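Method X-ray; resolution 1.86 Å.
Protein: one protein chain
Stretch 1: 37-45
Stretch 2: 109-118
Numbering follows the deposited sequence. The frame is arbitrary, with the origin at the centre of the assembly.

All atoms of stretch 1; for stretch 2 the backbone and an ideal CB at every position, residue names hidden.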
# COMPACT_ATOMS: atom_id res chain seq x y z
N PRO A 37 1.86 -28.19 7.01
CA PRO A 37 1.05 -27.34 6.13
C PRO A 37 -0.06 -26.60 6.87
O PRO A 37 -0.85 -27.21 7.60
CB PRO A 37 0.51 -28.34 5.11
CG PRO A 37 1.65 -29.31 4.99
CD PRO A 37 2.05 -29.53 6.43
N GLU A 38 -0.11 -25.29 6.66
CA GLU A 38 -1.11 -24.44 7.30
C GLU A 38 -2.53 -24.80 6.90
O GLU A 38 -2.81 -25.05 5.73
CB GLU A 38 -0.85 -22.98 6.94
CG GLU A 38 -0.67 -22.06 8.13
CD GLU A 38 -0.33 -20.64 7.72
OE1 GLU A 38 -1.20 -19.96 7.16
OE2 GLU A 38 0.82 -20.23 7.96
N GLN A 39 -3.43 -24.83 7.88
CA GLN A 39 -4.82 -25.15 7.61
C GLN A 39 -5.70 -23.96 7.96
O GLN A 39 -5.50 -23.31 8.99
CB GLN A 39 -5.26 -26.37 8.42
CG GLN A 39 -4.57 -27.67 8.01
CD GLN A 39 -5.08 -28.86 8.80
OE1 GLN A 39 -6.27 -29.15 8.81
NE2 GLN A 39 -4.17 -29.56 9.47
N ALA A 40 -6.66 -23.66 7.10
CA ALA A 40 -7.57 -22.55 7.34
C ALA A 40 -8.50 -22.91 8.49
O ALA A 40 -8.76 -24.09 8.73
CB ALA A 40 -8.39 -22.25 6.09
N LYS A 41 -8.99 -21.91 9.21
CA LYS A 41 -9.91 -22.18 10.30
C LYS A 41 -11.26 -21.55 10.02
O LYS A 41 -12.25 -21.88 10.67
CB LYS A 41 -9.37 -21.65 11.63
CG LYS A 41 -9.31 -20.14 11.73
CD LYS A 41 -9.49 -19.68 13.18
CE LYS A 41 -8.47 -20.32 14.11
NZ LYS A 41 -8.68 -19.88 15.52
N CYS A 42 -11.31 -20.67 9.02
CA CYS A 42 -12.54 -19.96 8.68
C CYS A 42 -12.94 -19.99 7.21
O CYS A 42 -12.09 -20.11 6.33
CB CYS A 42 -12.39 -18.48 9.06
SG CYS A 42 -11.79 -18.17 10.75
N ASN A 43 -14.25 -19.89 6.97
CA ASN A 43 -14.75 -19.79 5.60
C ASN A 43 -14.55 -18.28 5.41
O ASN A 43 -14.47 -17.55 6.40
CB ASN A 43 -16.25 -20.10 5.51
CG ASN A 43 -16.60 -21.52 5.93
OD1 ASN A 43 -15.95 -22.48 5.52
ND2 ASN A 43 -17.66 -21.66 6.73
N VAL A 44 -14.48 -17.81 4.18
CA VAL A 44 -14.28 -16.38 3.95
C VAL A 44 -15.28 -15.80 2.96
O VAL A 44 -15.42 -16.30 1.85
CB VAL A 44 -12.86 -16.08 3.44
CG1 VAL A 44 -12.69 -14.58 3.19
CG2 VAL A 44 -11.83 -16.56 4.45
N ARG A 45 -15.97 -14.74 3.37
CA ARG A 45 -16.94 -14.08 2.51
C ARG A 45 -16.30 -12.83 1.93
O ARG A 45 -15.64 -12.08 2.65
CB ARG A 45 -18.19 -13.70 3.31
CG ARG A 45 -19.35 -13.21 2.45
CD ARG A 45 -20.54 -12.82 3.30
NE ARG A 45 -21.75 -12.65 2.50
CZ ARG A 45 -22.88 -12.11 2.96
NH1 ARG A 45 -22.95 -11.69 4.21
NH2 ARG A 45 -23.93 -11.99 2.15
N UNK A 109 -4.55 -12.36 1.34
CA UNK A 109 -5.44 -11.70 2.29
C UNK A 109 -6.52 -12.70 2.70
O UNK A 109 -6.98 -12.70 3.84
CB UNK A 109 -6.06 -10.43 1.69
N UNK A 110 -6.92 -13.54 1.76
CA UNK A 110 -7.93 -14.56 2.03
C UNK A 110 -7.33 -15.78 2.73
O UNK A 110 -7.79 -16.19 3.79
CB UNK A 110 -8.61 -14.99 0.73
N UNK A 111 -6.30 -16.35 2.12
CA UNK A 111 -5.66 -17.56 2.63
C UNK A 111 -4.86 -17.47 3.91
O UNK A 111 -4.78 -18.45 4.65
CB UNK A 111 -4.73 -18.10 1.54
N UNK A 112 -4.26 -16.32 4.19
CA UNK A 112 -3.43 -16.19 5.39
C UNK A 112 -4.04 -15.39 6.54
O UNK A 112 -3.71 -15.62 7.69
CB UNK A 112 -2.10 -15.54 5.00
N UNK A 113 -4.91 -14.44 6.22
CA UNK A 113 -5.50 -13.59 7.24
C UNK A 113 -6.98 -13.82 7.53
O UNK A 113 -7.34 -14.19 8.65
CB UNK A 113 -5.31 -12.13 6.83
N UNK A 114 -7.83 -13.60 6.54
CA UNK A 114 -9.27 -13.79 6.74
C UNK A 114 -9.59 -15.23 7.15
O UNK A 114 -10.49 -15.47 7.94
CB UNK A 114 -10.03 -13.43 5.46
N UNK A 115 -8.84 -16.17 6.59
CA UNK A 115 -9.05 -17.59 6.89
C UNK A 115 -8.68 -17.93 8.32
O UNK A 115 -8.99 -19.02 8.80
CB UNK A 115 -8.24 -18.46 5.93
N UNK A 116 -8.01 -17.00 8.99
CA UNK A 116 -7.59 -17.21 10.37
C UNK A 116 -8.39 -16.36 11.36
O UNK A 116 -8.03 -16.27 12.54
CB UNK A 116 -6.10 -16.90 10.51
N UNK A 117 -9.46 -15.73 10.88
CA UNK A 117 -10.29 -14.93 11.77
C UNK A 117 -10.12 -13.43 11.74
O UNK A 117 -10.70 -12.72 12.56
CB UNK A 117 -10.04 -15.40 13.21
N UNK A 118 -9.32 -12.93 10.80
CA UNK A 118 -9.12 -11.49 10.69
C UNK A 118 -10.11 -10.87 9.71
O UNK A 118 -10.24 -11.33 8.58
CB UNK A 118 -7.69 -11.18 10.25

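Position 109 lies in the helix, and its ideal CB has nothing of stretch 1 within 5.5 Å. Stretch 1 sets no demand here. The residue is L109, which makes no contact across.

Position 110 points its CB sideways to stretch 1, 4.8 Å from V44 CG1. A modest apolar side chain would suit, since the side chain V44 offers there is apolar. It is V110. Its CG1 lies 4.2 Å from V44 CB.

Position 111 points away, so many residues would do. It is T111.

Position 112 also points away, but its CB is 5.0 Å from E38 OE1. A long side chain could turn back to that carboxylate, and lysine or arginine would answer its charge. It is R112. NH1 forms a salt bridge with E38, 3.1 Å from R112 NH1 to E38 OE1. The hydrogen bond within it is weak, at 150°.

Position 113 is out of reach and unconstrained by stretch 1. It is L113.

Position 114 places its CB 3.7 Å from V44 CG1. Something small and apolar fits that spacing. It is A114.

Position 115 has its CB close to A40 CB, C42 O and V44 CG2. Alanine, serine or cysteine would suit. It is S115. Its CB is 3.8 Å from A40 CB, while OG turns back to the helix and donates to T111 O at 2.6 Å. Its carbonyl serves two amides: K41 N to S115 O is 2.9 Å, and C42 N to S115 O is also 2.9 Å but weak, at 129°.

Position 116 points away, yet its CB is 4.7 Å from K41 CG. Q39 O is an acceptor for a longer side chain with a donor, such as glutamine, lysine or arginine. It is Q116. With chi1 and chi2 both m, its end comes back, and NE2 donates to Q39 O at 3.1 Å. NE2 also donates to a water, 2.8 Å from Q116 NE2 to water O. That water O donates in turn to E38 OE1 at 2.6 Å and T111 O at 2.8 Å.

Position 117 has phi 102° and psi 7°. A CB would jam against the preceding carbonyl oxygen, which alone calls for glycine. It would also lie 4.1 Å from C42 SG. It is G117, closing the type I turn from A114. C42 SG approaches G117 N to 3.4 Å.

Position 118 has no part of stretch 1 near its CB. It is Y118, without contact across.

Stretch 2 (109-118) LVTRLASQGY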
# COMPACT_ATOMS: atom_id res chain seq x y z
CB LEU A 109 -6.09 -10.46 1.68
CG LEU A 109 -5.15 -9.28 1.37
CD1 LEU A 109 -5.98 -8.09 0.93
CD2 LEU A 109 -4.32 -8.93 2.60
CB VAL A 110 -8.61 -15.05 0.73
CG1 VAL A 110 -9.48 -16.27 1.01
CG2 VAL A 110 -9.44 -13.93 0.12
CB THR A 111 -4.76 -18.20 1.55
OG1 THR A 111 -3.63 -17.35 1.29
CG2 THR A 111 -5.54 -18.39 0.26
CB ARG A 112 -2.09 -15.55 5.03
CG ARG A 112 -1.33 -16.25 3.93
CD ARG A 112 -0.87 -17.63 4.36
NE ARG A 112 -0.03 -18.24 3.33
CZ ARG A 112 0.69 -19.34 3.50
NH1 ARG A 112 0.67 -19.97 4.67
NH2 ARG A 112 1.43 -19.81 2.50
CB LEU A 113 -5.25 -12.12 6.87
CG LEU A 113 -3.76 -11.74 6.83
CD1 LEU A 113 -3.60 -10.34 6.26
CD2 LEU A 113 -3.17 -11.81 8.24
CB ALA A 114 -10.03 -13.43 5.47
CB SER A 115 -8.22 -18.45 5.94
OG SER A 115 -6.84 -18.34 6.25
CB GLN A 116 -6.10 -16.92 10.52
CG GLN A 116 -5.19 -17.91 9.80
CD GLN A 116 -5.45 -19.36 10.19
OE1 GLN A 116 -5.78 -19.66 11.34
NE2 GLN A 116 -5.29 -20.27 9.24
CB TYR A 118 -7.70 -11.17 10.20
CG TYR A 118 -6.61 -11.45 11.20
CD1 TYR A 118 -6.09 -12.74 11.36
CD2 TYR A 118 -6.08 -10.43 11.99
CE1 TYR A 118 -5.08 -12.99 12.29
CE2 TYR A 118 -5.07 -10.67 12.92
CZ TYR A 118 -4.58 -11.96 13.06
OH TYR A 118 -3.59 -12.21 13.97
O HOH W 1 -3.80 -19.65 6.97
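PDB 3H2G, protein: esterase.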